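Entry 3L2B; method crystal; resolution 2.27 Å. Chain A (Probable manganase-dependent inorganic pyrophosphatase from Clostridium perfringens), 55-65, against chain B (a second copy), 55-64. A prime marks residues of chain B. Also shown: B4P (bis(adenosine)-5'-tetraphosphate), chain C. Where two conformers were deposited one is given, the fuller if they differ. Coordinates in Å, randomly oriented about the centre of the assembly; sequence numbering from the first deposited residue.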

# COMPACT_ATOMS: atom_id res chain seq x y z
N SER A 55 11.64 3.34 -5.68
CA SER A 55 11.00 4.62 -5.32
C SER A 55 9.63 4.38 -4.70
O SER A 55 9.09 3.26 -4.73
N THR A 56 9.02 5.45 -4.22
CA THR A 56 7.64 5.33 -3.72
C THR A 56 6.63 5.10 -4.85
O THR A 56 5.55 4.65 -4.58
N SER A 57 7.01 5.38 -6.10
CA SER A 57 6.18 5.02 -7.25
C SER A 57 6.07 3.51 -7.47
O SER A 57 4.99 2.99 -7.76
N ASN A 58 7.18 2.79 -7.31
CA ASN A 58 7.17 1.30 -7.35
C ASN A 58 6.34 0.71 -6.22
O ASN A 58 5.59 -0.25 -6.36
N ILE A 59 6.59 1.24 -5.03
CA ILE A 59 5.98 0.74 -3.81
C ILE A 59 4.47 0.95 -3.91
O ILE A 59 3.68 0.03 -3.67
N THR A 60 4.07 2.16 -4.31
CA THR A 60 2.64 2.46 -4.41
C THR A 60 1.96 1.54 -5.44
O THR A 60 0.90 0.97 -5.18
N ALA A 61 2.60 1.39 -6.59
CA ALA A 61 2.03 0.59 -7.66
C ALA A 61 1.80 -0.83 -7.16
O ALA A 61 0.77 -1.42 -7.40
N THR A 62 2.77 -1.35 -6.42
CA THR A 62 2.69 -2.71 -5.88
C THR A 62 1.65 -2.84 -4.78
O THR A 62 0.86 -3.79 -4.78
N TYR A 63 1.65 -1.90 -3.84
CA TYR A 63 0.65 -1.92 -2.77
C TYR A 63 -0.77 -1.75 -3.31
O TYR A 63 -1.69 -2.39 -2.86
N MET A 64 -0.92 -0.89 -4.30
CA MET A 64 -2.26 -0.62 -4.85
C MET A 64 -2.76 -1.72 -5.77
O MET A 64 -3.93 -1.71 -6.19
N ASP A 65 -1.89 -2.66 -6.13
CA ASP A 65 -2.31 -3.73 -7.05
C ASP A 65 -2.60 -5.01 -6.31
O ASP A 65 -1.70 -5.68 -5.80
N SER B 55 0.60 12.88 -3.49
CA SER B 55 1.67 12.16 -4.20
C SER B 55 1.87 10.76 -3.68
O SER B 55 1.36 10.38 -2.63
N THR B 56 2.67 10.00 -4.42
CA THR B 56 2.98 8.63 -4.00
C THR B 56 3.79 8.66 -2.71
O THR B 56 3.85 7.66 -2.00
N SER B 57 4.39 9.80 -2.37
CA SER B 57 5.03 9.92 -1.06
C SER B 57 3.95 9.90 0.01
O SER B 57 4.05 9.14 0.96
N ASN B 58 2.86 10.67 -0.19
CA ASN B 58 1.71 10.59 0.70
C ASN B 58 1.13 9.19 0.79
O ASN B 58 0.83 8.68 1.87
N ILE B 59 0.90 8.59 -0.37
CA ILE B 59 0.17 7.30 -0.43
C ILE B 59 0.97 6.18 0.29
O ILE B 59 0.43 5.41 1.08
N THR B 60 2.28 6.15 0.04
CA THR B 60 3.16 5.13 0.63
C THR B 60 3.27 5.33 2.11
O THR B 60 3.21 4.38 2.88
N ALA B 61 3.39 6.58 2.52
CA ALA B 61 3.50 6.88 3.96
C ALA B 61 2.24 6.42 4.67
O ALA B 61 2.29 5.94 5.80
N THR B 62 1.12 6.53 4.00
CA THR B 62 -0.14 6.14 4.62
C THR B 62 -0.18 4.64 4.78
O THR B 62 -0.50 4.14 5.85
N TYR B 63 0.24 3.92 3.74
CA TYR B 63 0.26 2.45 3.76
C TYR B 63 1.30 1.86 4.72
O TYR B 63 1.08 0.83 5.33
N MET B 64 2.46 2.51 4.81
CA MET B 64 3.60 1.95 5.57
C MET B 64 3.60 2.34 7.04
O MET B 64 4.15 1.63 7.86

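The two copies of Tyr63 cannot both stand as given: Tyr63 CZ lies 0.2 Å from Tyr63′ CE1 and the ring centroids are 1.6 Å apart, so the two rings claim one space. Each tyrosine was deposited in two conformers with one given here, and the overlap is best read as a site that the two given conformers cannot fill together; contacts drawn from this ring pair carry no weight. Both side chains are t at chi1, with chi2 near 90°, and both CA-to-CB bonds point toward the partner helix.

The rest of the contact is well ordered in its pairing. Helices 56-64 of the two chains cross at 57° with axes 8.8 Å apart at closest approach, and equivalent residues face each other, the CA atoms of Thr56 and Thr56′ and those of Thr60 and Thr60′ each being 5.7 Å apart. At this spacing the threonine side chains of the two helices meet directly. Thr56 and Thr56′, both p, point toward each other and join through a hydrogen bond between Thr56 OG1 and Thr56′ OG1 at 2.8 Å, in which either hydroxyl could be the donor. One turn on, Thr60 and Thr60′ are both m, a rotamer that swings the hydroxyl back to its own helix: Thr60 OG1 donates to Thr56 O at 2.9 Å. Across the contact Thr60 OG1 and Thr60′ OG1 are 2.9 Å apart, but Thr56′ O also lies within reach of Thr60′ OG1, at 3.0 Å, so the destination of that proton is open.

The methyls of Thr60 and Thr60′ meet the isoleucines. Ile59 and Ile59′, both m at chi1 and t at chi2, point toward the other helix; Ile59 CG2 lies 3.9 Å from Thr60′ CG2, and Thr60 CG2 lies 3.7 Å from Ile59′ CG2. Met64, m at all three chi angles, starts sideways, but its end comes nearer and brings SD to 4.1 Å from Ile59′ CG2.

At the N-termini the serines serve the helices and the ligand. Ser55 and Ser55′, both p, are N-caps: Ser55 OG accepts from Asn58 N at 3.2 Å and, weakly, from Ser57 N at 2.8 Å, while Asn58 OD1 accepts from Ser55 N at 2.8 Å. Ser57 and Ser57′, also p, point away from the partner helix. In chain B, bis(adenosine)-5'-tetraphosphate O2F gives its proton to Ser57′ OG at 2.5 Å and forms a very short hydrogen bond, also 2.5 Å, with Ser55′ OG. Around the ligand's other ribose, Ser57 OG lies 2.7 Å from B4P O2E.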

# COMPACT_ATOMS: atom_id res chain seq x y z
CB SER A 55 10.76 5.44 -6.55
OG SER A 55 9.58 4.94 -7.16
CB THR A 56 7.18 6.51 -2.86
OG1 THR A 56 7.11 7.68 -3.66
CG2 THR A 56 8.13 6.72 -1.68
CB SER A 57 6.69 5.69 -8.51
OG SER A 57 7.87 5.07 -9.00
CB ASN A 58 8.60 0.70 -7.12
CG ASN A 58 9.64 1.19 -8.09
OD1 ASN A 58 10.73 1.55 -7.65
ND2 ASN A 58 9.33 1.24 -9.38
CB ILE A 59 6.47 1.47 -2.54
CG1 ILE A 59 7.99 1.25 -2.31
CG2 ILE A 59 5.68 0.98 -1.30
CD1 ILE A 59 8.55 1.86 -1.02
CB THR A 60 2.36 3.90 -4.76
OG1 THR A 60 2.82 4.74 -3.70
CG2 THR A 60 0.87 4.14 -4.98
CB ALA A 61 2.91 0.61 -8.91
CB THR A 62 4.07 -3.20 -5.35
OG1 THR A 62 4.97 -3.28 -6.45
CG2 THR A 62 3.97 -4.57 -4.67
CB TYR A 63 0.92 -0.84 -1.71
CG TYR A 63 -0.00 -0.95 -0.51
CD1 TYR A 63 0.37 -1.70 0.60
CD2 TYR A 63 -1.25 -0.34 -0.50
CE1 TYR A 63 -0.47 -1.82 1.70
CE2 TYR A 63 -2.10 -0.45 0.60
CZ TYR A 63 -1.71 -1.20 1.71
OH TYR A 63 -2.54 -1.34 2.82
CB MET A 64 -2.28 0.69 -5.63
CG MET A 64 -1.85 1.93 -4.86
SD MET A 64 -3.12 2.65 -3.80
CE MET A 64 -4.47 3.03 -4.94
CB ASP A 65 -1.28 -4.02 -8.13
CG ASP A 65 -1.64 -5.26 -8.93
OD1 ASP A 65 -1.04 -6.32 -8.69
OD2 ASP A 65 -2.58 -5.20 -9.73
CB SER B 55 2.99 12.86 -4.00
OG SER B 55 3.50 12.49 -2.72
CB THR B 56 3.69 7.78 -5.10
OG1 THR B 56 4.99 8.30 -5.39
CG2 THR B 56 2.83 7.76 -6.40
CB SER B 57 5.96 11.14 -0.95
OG SER B 57 5.26 12.39 -0.87
CB ASN B 58 0.54 11.50 0.26
CG ASN B 58 0.90 12.94 0.19
OD1 ASN B 58 0.68 13.58 -0.84
ND2 ASN B 58 1.47 13.47 1.27
CB ILE B 59 -0.15 6.89 -1.88
CG1 ILE B 59 -1.11 7.89 -2.50
CG2 ILE B 59 -0.76 5.47 -1.94
CD1 ILE B 59 -1.20 7.76 -4.03
CB THR B 60 4.56 5.17 -0.00
OG1 THR B 60 4.46 4.75 -1.36
CG2 THR B 60 5.55 4.29 0.73
CB ALA B 61 3.78 8.37 4.21
CB THR B 62 -1.35 6.65 3.81
OG1 THR B 62 -1.30 8.07 3.83
CG2 THR B 62 -2.65 6.16 4.40
CB TYR B 63 0.55 1.88 2.37
CG TYR B 63 0.17 0.42 2.23
CD1 TYR B 63 -1.10 0.07 1.81
CD2 TYR B 63 1.08 -0.61 2.51
CE1 TYR B 63 -1.47 -1.24 1.67
CE2 TYR B 63 0.71 -1.94 2.39
CZ TYR B 63 -0.57 -2.25 1.96
OH TYR B 63 -0.98 -3.55 1.81
CB MET B 64 4.93 2.38 4.98
CG MET B 64 5.15 1.99 3.54
SD MET B 64 5.18 0.22 3.25
CE MET B 64 6.33 -0.34 4.52
PA B4P C . 11.19 11.50 -10.71
O1A B4P C . 10.64 12.15 -11.91
O2A B4P C . 12.77 11.61 -10.56
O3A B4P C . 10.35 12.08 -9.50
PB B4P C . 10.72 12.12 -7.95
O1B B4P C . 11.81 13.08 -7.68
O2B B4P C . 11.00 10.65 -7.40
O3B B4P C . 9.31 12.64 -7.38
PG B4P C . 8.96 14.19 -7.24
O1G B4P C . 9.43 14.89 -8.46
O2G B4P C . 7.44 14.43 -6.85
O3G B4P C . 9.78 14.64 -5.94
PD B4P C . 9.56 16.12 -5.33
O1D B4P C . 10.78 16.56 -4.64
O2D B4P C . 9.06 17.13 -6.48
O5E B4P C . 10.86 9.94 -10.83
C5E B4P C . 9.52 9.48 -10.67
C4E B4P C . 9.57 7.96 -10.59
O4E B4P C . 10.30 7.45 -11.71
C3E B4P C . 10.35 7.51 -9.37
O3E B4P C . 9.44 7.17 -8.35
C2E B4P C . 11.17 6.34 -9.82
O2E B4P C . 10.47 5.13 -9.62
C1E B4P C . 11.35 6.54 -11.31
N9A B4P C . 12.74 7.01 -11.52
C8A B4P C . 13.37 7.99 -10.83
N7A B4P C . 14.65 8.16 -11.27
C5A B4P C . 14.86 7.29 -12.26
C6A B4P C . 15.97 6.93 -13.15
N6A B4P C . 17.14 7.58 -13.08
N1A B4P C . 15.79 5.93 -14.04
C2A B4P C . 14.62 5.29 -14.13
N3A B4P C . 13.57 5.55 -13.35
C4A B4P C . 13.61 6.52 -12.41
O5F B4P C . 8.39 15.84 -4.29
C5F B4P C . 8.61 14.91 -3.25
C4F B4P C . 7.34 14.82 -2.44
O4F B4P C . 7.12 16.07 -1.79
C3F B4P C . 6.15 14.53 -3.33
O3F B4P C . 5.82 13.14 -3.29
C2F B4P C . 5.05 15.39 -2.73
O2F B4P C . 4.38 14.58 -1.79
C1F B4P C . 5.79 16.54 -2.04
N9B B4P C . 5.72 17.71 -2.94
C8B B4P C . 5.86 17.73 -4.28
N7B B4P C . 5.69 18.98 -4.76
C5B B4P C . 5.42 19.79 -3.73
C6B B4P C . 5.12 21.22 -3.56
N6B B4P C . 5.09 22.06 -4.61
N1B B4P C . 4.89 21.66 -2.31
C2B B4P C . 4.92 20.84 -1.25
N3B B4P C . 5.16 19.53 -1.34
C4B B4P C . 5.42 18.95 -2.54